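Pesticidal crystal protein Cry4Aa (Bacillus thuringiensis, PDB 2C9K) promotes colloid-osmotic lysis by binding to insect midgut epithelial cells, the chain here being the three-domain toxin part of a longer protoxin. Local coordinates at residues 135-140 with 198-203; 46-51 with 69-74; 373-378 with 388-393. One frame throughout, in Å; residues are numbered along the deposited sequence.

Interaction 1: residues 135-140 with 198-203; sequences YNILVL and VTTYKK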
loop_
_atom_site.group_PDB
_atom_site.type_symbol
_atom_site.label_atom_id
_atom_site.label_comp_id
_atom_site.label_asym_id
_atom_site.label_seq_id
_atom_site.Cartn_x
_atom_site.Cartn_y
_atom_site.Cartn_z
ATOM N N TYR A 135 11.750 -11.145 17.944
ATOM C CA TYR A 135 11.311 -10.042 18.796
ATOM C C TYR A 135 11.250 -8.725 18.022
ATOM O O TYR A 135 10.372 -7.897 18.261
ATOM C CB TYR A 135 12.250 -9.873 20.003
ATOM C CG TYR A 135 12.169 -8.495 20.640
ATOM C CD1 TYR A 135 11.167 -8.175 21.553
ATOM C CD2 TYR A 135 13.069 -7.490 20.277
ATOM C CE1 TYR A 135 11.066 -6.887 22.087
ATOM C CE2 TYR A 135 12.975 -6.208 20.800
ATOM C CZ TYR A 135 11.975 -5.911 21.703
ATOM O OH TYR A 135 11.897 -4.636 22.217
ATOM N N ASN A 136 12.187 -8.526 17.100
ATOM C CA ASN A 136 12.207 -7.291 16.335
ATOM C C ASN A 136 11.206 -7.237 15.203
ATOM O O ASN A 136 10.769 -6.157 14.824
ATOM C CB ASN A 136 13.609 -7.012 15.815
ATOM C CG ASN A 136 14.465 -6.314 16.846
ATOM O OD1 ASN A 136 14.204 -5.163 17.210
ATOM N ND2 ASN A 136 15.484 -7.007 17.337
ATOM N N ILE A 137 10.833 -8.383 14.652
ATOM C CA ILE A 137 9.837 -8.358 13.599
ATOM C C ILE A 137 8.492 -8.207 14.306
ATOM O O ILE A 137 7.523 -7.702 13.741
ATOM C CB ILE A 137 9.805 -9.659 12.778
ATOM C CG1 ILE A 137 9.123 -10.756 13.571
ATOM C CG2 ILE A 137 11.199 -10.082 12.403
ATOM C CD1 ILE A 137 8.526 -11.790 12.694
ATOM N N LEU A 138 8.457 -8.653 15.557
ATOM C CA LEU A 138 7.258 -8.603 16.380
ATOM C C LEU A 138 7.034 -7.182 16.898
ATOM O O LEU A 138 5.948 -6.839 17.351
ATOM C CB LEU A 138 7.406 -9.581 17.554
ATOM C CG LEU A 138 6.140 -10.284 18.047
ATOM C CD1 LEU A 138 5.529 -11.064 16.890
ATOM C CD2 LEU A 138 6.461 -11.217 19.210
ATOM N N VAL A 139 8.068 -6.355 16.821
ATOM C CA VAL A 139 7.994 -4.977 17.287
ATOM C C VAL A 139 8.093 -4.013 16.095
ATOM O O VAL A 139 7.952 -2.796 16.252
ATOM C CB VAL A 139 9.140 -4.687 18.291
ATOM C CG1 VAL A 139 9.094 -3.262 18.749
ATOM C CG2 VAL A 139 9.018 -5.596 19.494
ATOM N N LEU A 140 8.320 -4.568 14.903
ATOM C CA LEU A 140 8.454 -3.776 13.685
ATOM C C LEU A 140 7.347 -2.756 13.474
ATOM O O LEU A 140 7.622 -1.612 13.129
ATOM C CB LEU A 140 8.533 -4.687 12.455
ATOM C CG LEU A 140 8.660 -3.955 11.109
ATOM C CD1 LEU A 140 9.953 -3.153 11.076
ATOM C CD2 LEU A 140 8.633 -4.948 9.967
ATOM N N VAL A 198 12.044 -2.781 5.624
ATOM C CA VAL A 198 11.920 -3.737 4.542
ATOM C C VAL A 198 12.691 -4.992 4.901
ATOM O O VAL A 198 12.182 -6.102 4.732
ATOM C CB VAL A 198 12.449 -3.164 3.210
ATOM C CG1 VAL A 198 12.388 -4.228 2.126
ATOM C CG2 VAL A 198 11.629 -1.949 2.811
ATOM N N THR A 199 13.910 -4.823 5.405
ATOM C CA THR A 199 14.729 -5.974 5.794
ATOM C C THR A 199 13.981 -6.831 6.813
ATOM O O THR A 199 13.779 -8.033 6.612
ATOM C CB THR A 199 16.075 -5.538 6.438
ATOM O OG1 THR A 199 16.961 -5.046 5.428
ATOM C CG2 THR A 199 16.727 -6.701 7.144
ATOM N N THR A 200 13.578 -6.191 7.908
ATOM C CA THR A 200 12.875 -6.863 8.985
ATOM C C THR A 200 11.574 -7.479 8.501
ATOM O O THR A 200 11.210 -8.585 8.907
ATOM C CB THR A 200 12.588 -5.878 10.126
ATOM O OG1 THR A 200 13.814 -5.251 10.518
ATOM C CG2 THR A 200 11.990 -6.601 11.330
ATOM N N TYR A 201 10.877 -6.751 7.632
ATOM C CA TYR A 201 9.620 -7.220 7.072
ATOM C C TYR A 201 9.841 -8.547 6.359
ATOM O O TYR A 201 9.007 -9.451 6.440
ATOM C CB TYR A 201 9.050 -6.200 6.072
ATOM C CG TYR A 201 7.916 -6.772 5.257
ATOM C CD1 TYR A 201 6.762 -7.248 5.881
ATOM C CD2 TYR A 201 8.033 -6.932 3.874
ATOM C CE1 TYR A 201 5.760 -7.875 5.154
ATOM C CE2 TYR A 201 7.044 -7.558 3.138
ATOM C CZ TYR A 201 5.909 -8.030 3.786
ATOM O OH TYR A 201 4.925 -8.673 3.073
ATOM N N LYS A 202 10.959 -8.667 5.655
ATOM C CA LYS A 202 11.251 -9.904 4.939
ATOM C C LYS A 202 11.753 -11.017 5.869
ATOM O O LYS A 202 11.602 -12.202 5.572
ATOM C CB LYS A 202 12.241 -9.626 3.803
ATOM C CG LYS A 202 11.640 -8.708 2.754
ATOM C CD LYS A 202 12.530 -8.503 1.555
ATOM C CE LYS A 202 11.802 -7.640 0.509
ATOM N NZ LYS A 202 12.600 -7.376 -0.739
ATOM N N LYS A 203 12.335 -10.641 7.005
ATOM C CA LYS A 203 12.809 -11.646 7.947
ATOM C C LYS A 203 11.600 -12.373 8.489
ATOM O O LYS A 203 11.661 -13.573 8.764
ATOM C CB LYS A 203 13.590 -11.010 9.099
ATOM C CG LYS A 203 15.029 -10.703 8.752
ATOM C CD LYS A 203 15.827 -10.289 9.977
ATOM C CE LYS A 203 17.289 -10.047 9.618
ATOM N NZ LYS A 203 18.075 -9.530 10.773
#
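Tyr201 meets Leu140 through its CB, 4.1 Å from Leu140 CD2, and not through its ring. CG is anti to the backbone N (chi1 168°), and the ring beyond it touches Arg229, Met232 and Leu237 of helix 222-240. The second aromatic ring, that of Tyr135, also takes no part in the contact. Val139 CG2 sits 3.5 Å above one face of the Tyr135 ring, offset toward its rim; Ile62, Cys125 and Pro126 touch the same side chain, and the hydroxyl is hydrogen-bonded to Leu121 O. In a third flat group, the amide of Asn136, ND2 is hydrogen-bonded to Cys132 O and Val122 O; separately, the main-chain O of Asn136 lies against the methyl of Thr200.

That methyl is the centre of the contact. Thr200 CG2 lies 3.6 Å from Ile137 CA and 3.7 Å from Ile137 CG2, while Thr200 OG1 is satisfied within its own helix by Tyr196 O. Such a pairing illustrates how a threonine can serve an apolar interface inside a helical bundle: here the N-terminal, all-helical domain of a delta-endotoxin, where the junction between helices 129-137 and 140-164 is laid against helix 183-208. Leu140 and Thr200 reach toward each other tip to tip. Leu140 CG is anti to the backbone N (chi1 179°), and from it the two methyls part: CD1 comes within 3.9 Å of Thr200 CB, and CD2 lies 3.7 Å from Tyr201 N. Farther along the helix, Lys203 contributes its CB alone, 4.2 Å from Ile137 CG2. Beyond CG its chain runs extended away from the isoleucine, and NZ ends in a salt bridge with Asp133, at the exposed margin of this otherwise buried packing.

Interaction 2: residues 46-51 with 69-74; sequences TWSDFI and NANKIL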
loop_
_atom_site.group_PDB
_atom_site.type_symbol
_atom_site.label_atom_id
_atom_site.label_comp_id
_atom_site.label_asym_id
_atom_site.label_seq_id
_atom_site.Cartn_x
_atom_site.Cartn_y
_atom_site.Cartn_z
ATOM N N THR A 46 -1.140 0.774 22.977
ATOM C CA THR A 46 -1.066 0.742 21.526
ATOM C C THR A 46 0.024 -0.214 21.035
ATOM O O THR A 46 -0.242 -1.083 20.199
ATOM C CB THR A 46 -0.813 2.162 20.957
ATOM O OG1 THR A 46 -1.868 3.037 21.374
ATOM C CG2 THR A 46 -0.784 2.137 19.435
ATOM N N TRP A 47 1.237 -0.062 21.561
ATOM C CA TRP A 47 2.360 -0.914 21.174
ATOM C C TRP A 47 2.135 -2.373 21.575
ATOM O O TRP A 47 2.560 -3.291 20.875
ATOM C CB TRP A 47 3.652 -0.385 21.798
ATOM C CG TRP A 47 3.789 1.089 21.640
ATOM C CD1 TRP A 47 4.074 1.986 22.618
ATOM C CD2 TRP A 47 3.570 1.850 20.447
ATOM N NE1 TRP A 47 4.039 3.264 22.118
ATOM C CE2 TRP A 47 3.733 3.210 20.786
ATOM C CE3 TRP A 47 3.250 1.517 19.123
ATOM C CZ2 TRP A 47 3.588 4.241 19.850
ATOM C CZ3 TRP A 47 3.104 2.545 18.188
ATOM C CH2 TRP A 47 3.274 3.890 18.561
ATOM N N SER A 48 1.471 -2.593 22.706
ATOM C CA SER A 48 1.184 -3.954 23.142
ATOM C C SER A 48 0.255 -4.562 22.107
ATOM O O SER A 48 0.509 -5.653 21.603
ATOM C CB SER A 48 0.498 -3.961 24.503
ATOM O OG SER A 48 1.380 -3.512 25.509
ATOM N N ASP A 49 -0.821 -3.847 21.789
ATOM C CA ASP A 49 -1.773 -4.326 20.800
ATOM C C ASP A 49 -1.067 -4.612 19.481
ATOM O O ASP A 49 -1.323 -5.635 18.844
ATOM C CB ASP A 49 -2.878 -3.302 20.579
ATOM C CG ASP A 49 -3.710 -3.079 21.817
ATOM O OD1 ASP A 49 -3.864 -4.036 22.607
ATOM O OD2 ASP A 49 -4.224 -1.955 21.998
ATOM N N PHE A 50 -0.177 -3.714 19.072
ATOM C CA PHE A 50 0.549 -3.913 17.825
ATOM C C PHE A 50 1.397 -5.179 17.907
ATOM O O PHE A 50 1.401 -5.989 16.987
ATOM C CB PHE A 50 1.450 -2.707 17.509
ATOM C CG PHE A 50 0.707 -1.491 17.002
ATOM C CD1 PHE A 50 1.409 -0.423 16.453
ATOM C CD2 PHE A 50 -0.683 -1.403 17.097
ATOM C CE1 PHE A 50 0.746 0.716 16.006
ATOM C CE2 PHE A 50 -1.362 -0.268 16.655
ATOM C CZ PHE A 50 -0.646 0.795 16.108
ATOM N N ILE A 51 2.103 -5.353 19.019
ATOM C CA ILE A 51 2.960 -6.521 19.200
ATOM C C ILE A 51 2.165 -7.809 19.415
ATOM O O ILE A 51 2.462 -8.841 18.816
ATOM C CB ILE A 51 3.935 -6.328 20.386
ATOM C CG1 ILE A 51 4.776 -5.075 20.168
ATOM C CG2 ILE A 51 4.854 -7.530 20.505
ATOM C CD1 ILE A 51 5.777 -4.841 21.260
ATOM N N ASN A 69 7.813 -4.163 28.025
ATOM C CA ASN A 69 8.985 -3.310 28.095
ATOM C C ASN A 69 8.975 -2.415 26.876
ATOM O O ASN A 69 9.218 -1.212 26.976
ATOM C CB ASN A 69 10.274 -4.126 28.109
ATOM C CG ASN A 69 11.504 -3.246 28.057
ATOM O OD1 ASN A 69 12.164 -3.137 27.021
ATOM N ND2 ASN A 69 11.807 -2.591 29.170
ATOM N N ALA A 70 8.692 -3.012 25.725
ATOM C CA ALA A 70 8.638 -2.271 24.473
ATOM C C ALA A 70 7.565 -1.197 24.575
ATOM O O ALA A 70 7.765 -0.064 24.149
ATOM C CB ALA A 70 8.325 -3.219 23.309
ATOM N N ASN A 71 6.430 -1.560 25.158
ATOM C CA ASN A 71 5.312 -0.634 25.304
ATOM C C ASN A 71 5.645 0.524 26.250
ATOM O O ASN A 71 5.168 1.646 26.089
ATOM C CB ASN A 71 4.088 -1.392 25.815
ATOM C CG ASN A 71 2.838 -0.568 25.744
ATOM O OD1 ASN A 71 2.474 -0.087 24.675
ATOM N ND2 ASN A 71 2.166 -0.393 26.878
ATOM N N LYS A 72 6.482 0.222 27.233
ATOM C CA LYS A 72 6.920 1.173 28.242
ATOM C C LYS A 72 7.913 2.165 27.646
ATOM O O LYS A 72 7.906 3.346 27.983
ATOM C CB LYS A 72 7.580 0.387 29.375
ATOM C CG LYS A 72 7.955 1.160 30.622
ATOM C CD LYS A 72 8.659 0.220 31.608
ATOM C CE LYS A 72 7.820 -1.045 31.884
ATOM N NZ LYS A 72 8.498 -2.051 32.759
ATOM N N ILE A 73 8.761 1.668 26.752
ATOM C CA ILE A 73 9.795 2.470 26.105
ATOM C C ILE A 73 9.286 3.433 25.037
ATOM O O ILE A 73 9.687 4.593 25.003
ATOM C CB ILE A 73 10.865 1.563 25.446
ATOM C CG1 ILE A 73 11.542 0.692 26.509
ATOM C CG2 ILE A 73 11.897 2.415 24.717
ATOM C CD1 ILE A 73 12.626 -0.226 25.955
ATOM N N LEU A 74 8.422 2.946 24.153
ATOM C CA LEU A 74 7.885 3.771 23.080
ATOM C C LEU A 74 6.790 4.722 23.544
ATOM O O LEU A 74 6.389 5.621 22.808
ATOM C CB LEU A 74 7.370 2.876 21.948
ATOM C CG LEU A 74 8.305 2.592 20.764
ATOM C CD1 LEU A 74 9.749 2.893 21.107
ATOM C CD2 LEU A 74 8.150 1.147 20.355
#
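Trp47 and Asn71 cross at about a right angle, with the indole and amide planes turned 65° apart. Asn71 CG is anti to the backbone N, and the amide it carries lies by the first turn of helix 46-58. There OD1 approaches Trp47 CB at 3.1 Å and accepts a weak hydrogen bond from Ser48 N (3.3 Å). The other end of the amide fixes its rotation, since ND2 donates to Ser44 O just before the helix. Positioned in this way, the carbonyl oxygen may gain from the partial positive charge expected at a helix N-terminus.

The indole itself is sandwiched. Leu74 CB stands over one face in a CH-pi contact, 3.6 Å from the centroid of the five-membered ring and 24° off its normal. Thr46 CG2 covers the opposite face toward the rim, and Asn71 O lies at the edge, in plane. Two consecutive helices of the toxin's N-terminal bundle, 46-58 and 64-74, thus fold back on each other, their short segments approaching to 8.4 Å at an interhelix angle of 139°. Trp47 also reaches Ser142 and Gln145 of helix 140-164, and Leu74 packs on Val117 and Leu121 of helix 103-123. One turn beyond the indole, Ile51 CD1 meets Ala70 CB at 3.6 Å.

Interaction 3: residues 373-378 with 388-393; sequences ISKMDF and EKELTA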
loop_
_atom_site.group_PDB
_atom_site.type_symbol
_atom_site.label_atom_id
_atom_site.label_comp_id
_atom_site.label_asym_id
_atom_site.label_seq_id
_atom_site.Cartn_x
_atom_site.Cartn_y
_atom_site.Cartn_z
ATOM N N ILE A 373 -19.888 -19.720 -2.219
ATOM C CA ILE A 373 -20.585 -18.499 -1.845
ATOM C C ILE A 373 -21.980 -18.605 -2.461
ATOM O O ILE A 373 -22.120 -18.923 -3.643
ATOM C CB ILE A 373 -19.875 -17.243 -2.423
ATOM C CG1 ILE A 373 -18.494 -17.080 -1.788
ATOM C CG2 ILE A 373 -20.712 -16.004 -2.168
ATOM C CD1 ILE A 373 -17.720 -15.882 -2.303
ATOM N N SER A 374 -23.013 -18.357 -1.667
ATOM C CA SER A 374 -24.371 -18.433 -2.182
ATOM C C SER A 374 -25.065 -17.078 -2.091
ATOM O O SER A 374 -26.113 -16.872 -2.701
ATOM C CB SER A 374 -25.183 -19.485 -1.416
ATOM O OG SER A 374 -25.462 -19.065 -0.088
ATOM N N LYS A 375 -24.476 -16.150 -1.345
ATOM C CA LYS A 375 -25.068 -14.826 -1.202
ATOM C C LYS A 375 -24.030 -13.757 -0.833
ATOM O O LYS A 375 -23.089 -14.023 -0.077
ATOM C CB LYS A 375 -26.164 -14.874 -0.135
ATOM C CG LYS A 375 -26.892 -13.561 0.066
ATOM C CD LYS A 375 -27.756 -13.602 1.310
ATOM C CE LYS A 375 -28.449 -12.266 1.535
ATOM N NZ LYS A 375 -29.287 -11.898 0.364
ATOM N N MET A 376 -24.201 -12.549 -1.366
ATOM C CA MET A 376 -23.271 -11.466 -1.065
ATOM C C MET A 376 -23.927 -10.099 -0.920
ATOM O O MET A 376 -24.787 -9.716 -1.705
ATOM C CB MET A 376 -22.176 -11.383 -2.132
ATOM C CG MET A 376 -21.204 -12.538 -2.109
ATOM S SD MET A 376 -19.966 -12.378 -3.394
ATOM C CE MET A 376 -20.858 -13.067 -4.784
ATOM N N ASP A 377 -23.498 -9.369 0.098
ATOM C CA ASP A 377 -24.003 -8.038 0.372
ATOM C C ASP A 377 -22.857 -7.064 0.213
ATOM O O ASP A 377 -21.950 -7.024 1.050
ATOM C CB ASP A 377 -24.520 -7.938 1.806
ATOM C CG ASP A 377 -25.806 -8.689 2.015
ATOM O OD1 ASP A 377 -26.190 -8.862 3.192
ATOM O OD2 ASP A 377 -26.434 -9.097 1.011
ATOM N N PHE A 378 -22.901 -6.278 -0.857
ATOM C CA PHE A 378 -21.865 -5.295 -1.106
ATOM C C PHE A 378 -22.220 -3.947 -0.492
ATOM O O PHE A 378 -23.381 -3.533 -0.479
ATOM C CB PHE A 378 -21.641 -5.123 -2.611
ATOM C CG PHE A 378 -21.287 -6.398 -3.316
ATOM C CD1 PHE A 378 -22.284 -7.265 -3.757
ATOM C CD2 PHE A 378 -19.958 -6.755 -3.510
ATOM C CE1 PHE A 378 -21.962 -8.470 -4.382
ATOM C CE2 PHE A 378 -19.628 -7.958 -4.133
ATOM C CZ PHE A 378 -20.635 -8.818 -4.569
ATOM N N GLU A 388 -26.346 -0.049 -1.043
ATOM C CA GLU A 388 -26.248 -1.472 -0.757
ATOM C C GLU A 388 -26.811 -2.268 -1.913
ATOM O O GLU A 388 -27.925 -2.027 -2.351
ATOM C CB GLU A 388 -27.001 -1.818 0.529
ATOM C CG GLU A 388 -26.379 -1.191 1.766
ATOM C CD GLU A 388 -27.089 -1.562 3.054
ATOM O OE1 GLU A 388 -27.242 -2.779 3.320
ATOM O OE2 GLU A 388 -27.481 -0.635 3.802
ATOM N N LYS A 389 -26.024 -3.203 -2.424
ATOM C CA LYS A 389 -26.457 -4.038 -3.529
ATOM C C LYS A 389 -26.366 -5.483 -3.086
ATOM O O LYS A 389 -25.630 -5.806 -2.160
ATOM C CB LYS A 389 -25.582 -3.799 -4.754
ATOM C CG LYS A 389 -26.319 -3.142 -5.898
ATOM C CD LYS A 389 -26.966 -1.834 -5.467
ATOM C CE LYS A 389 -27.711 -1.173 -6.621
ATOM N NZ LYS A 389 -26.800 -0.849 -7.761
ATOM N N GLU A 390 -27.119 -6.353 -3.741
ATOM C CA GLU A 390 -27.120 -7.754 -3.367
ATOM C C GLU A 390 -26.909 -8.605 -4.605
ATOM O O GLU A 390 -27.199 -8.182 -5.720
ATOM C CB GLU A 390 -28.455 -8.096 -2.695
ATOM C CG GLU A 390 -28.408 -9.250 -1.704
ATOM C CD GLU A 390 -29.695 -9.376 -0.875
ATOM O OE1 GLU A 390 -30.775 -9.612 -1.467
ATOM O OE2 GLU A 390 -29.628 -9.240 0.372
ATOM N N LEU A 391 -26.373 -9.799 -4.392
ATOM C CA LEU A 391 -26.116 -10.758 -5.459
ATOM C C LEU A 391 -26.409 -12.116 -4.815
ATOM O O LEU A 391 -25.695 -12.545 -3.902
ATOM C CB LEU A 391 -24.657 -10.672 -5.905
ATOM C CG LEU A 391 -24.323 -11.238 -7.285
ATOM C CD1 LEU A 391 -25.070 -10.459 -8.359
ATOM C CD2 LEU A 391 -22.822 -11.148 -7.526
ATOM N N THR A 392 -27.466 -12.782 -5.272
ATOM C CA THR A 392 -27.851 -14.059 -4.685
ATOM C C THR A 392 -28.060 -15.224 -5.643
ATOM O O THR A 392 -28.624 -15.072 -6.720
ATOM C CB THR A 392 -29.134 -13.905 -3.857
ATOM O OG1 THR A 392 -28.884 -13.032 -2.749
ATOM C CG2 THR A 392 -29.601 -15.254 -3.342
ATOM N N ALA A 393 -27.608 -16.397 -5.216
ATOM C CA ALA A 393 -27.752 -17.614 -6.000
ATOM C C ALA A 393 -29.216 -18.041 -5.919
ATOM O O ALA A 393 -29.725 -18.353 -4.834
ATOM C CB ALA A 393 -26.849 -18.705 -5.435
#
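Leu391 and Met376 form a hydrogen-bonded antiparallel pair whose side chains lie side by side and point the same way, with Met376 CE 3.9 Å from Leu391 CD2. Leu391 also serves the next residue on this face: its CB sits in the plane of the Phe378 ring, at the edge, 3.8 Å from CE1. Met376, Phe378 and Leu391 are buried against Phe301, Leu299 and Leu346 of a second sheet (strands 294-303 and 342-347), and Phe378 also meets Leu357 of the adjacent strand 353-362; Lys389 on this face is exposed, its end leading away. Five backbone bonds join the strands. Met376 N donates to Leu391 O at 2.9 Å and Leu391 N returns a bond to Met376 O at 3.1 Å; Phe378 and Lys389 repeat the exchange, and Ala393 N donates to Ser374 O with a nearly straight bond (169°).

The other face, bearing Lys375, Asp377, Glu390 and Thr392, is looser and more exposed. Asp377 and Glu390 stand side by side with their carboxylates nearly parallel, 21° apart, and with Asp377 OD2 3.3 Å from Glu390 OE2. Two such groups would be expected to repel. NZ of Lys375 is modelled too close to Glu390 to be placed with confidence; if it lies about there, it would form a salt bridge with Glu390, could offset the repulsion and would bond weakly to Thr392 OG1.

On the far side of strand 373-381 from this pairing, Ser374 and Lys375 both face Ile360 in a classic beta bulge. The hairpin of strands 373-381 and 386-392 occupies one side of a four-stranded antiparallel sheet of order 3-2-1-4, the Greek-key arrangement found in the beta-prism domain of three-domain Cry toxins.

How the interactions relate
Followed from the N terminus, the chain first closes a short loop at interaction 2, where helix 64-74 returns to helix 46-58. Interaction 1 then opens, spanning 57 mostly helical residues before helix 183-208 comes back to the junction of helices 129-137 and 140-164. The two are in series, neither nested nor crossed, yet they touch in space, with Val139 CG2 packed 3.8 Å from Ile51 CD1, both within one helical bundle. Interaction 3 comes last and is the most local, a hairpin with nine intervening residues in the central beta domain. Its centre is about 39 Å from that of interaction 1 and about 40 Å from that of interaction 2, without contact.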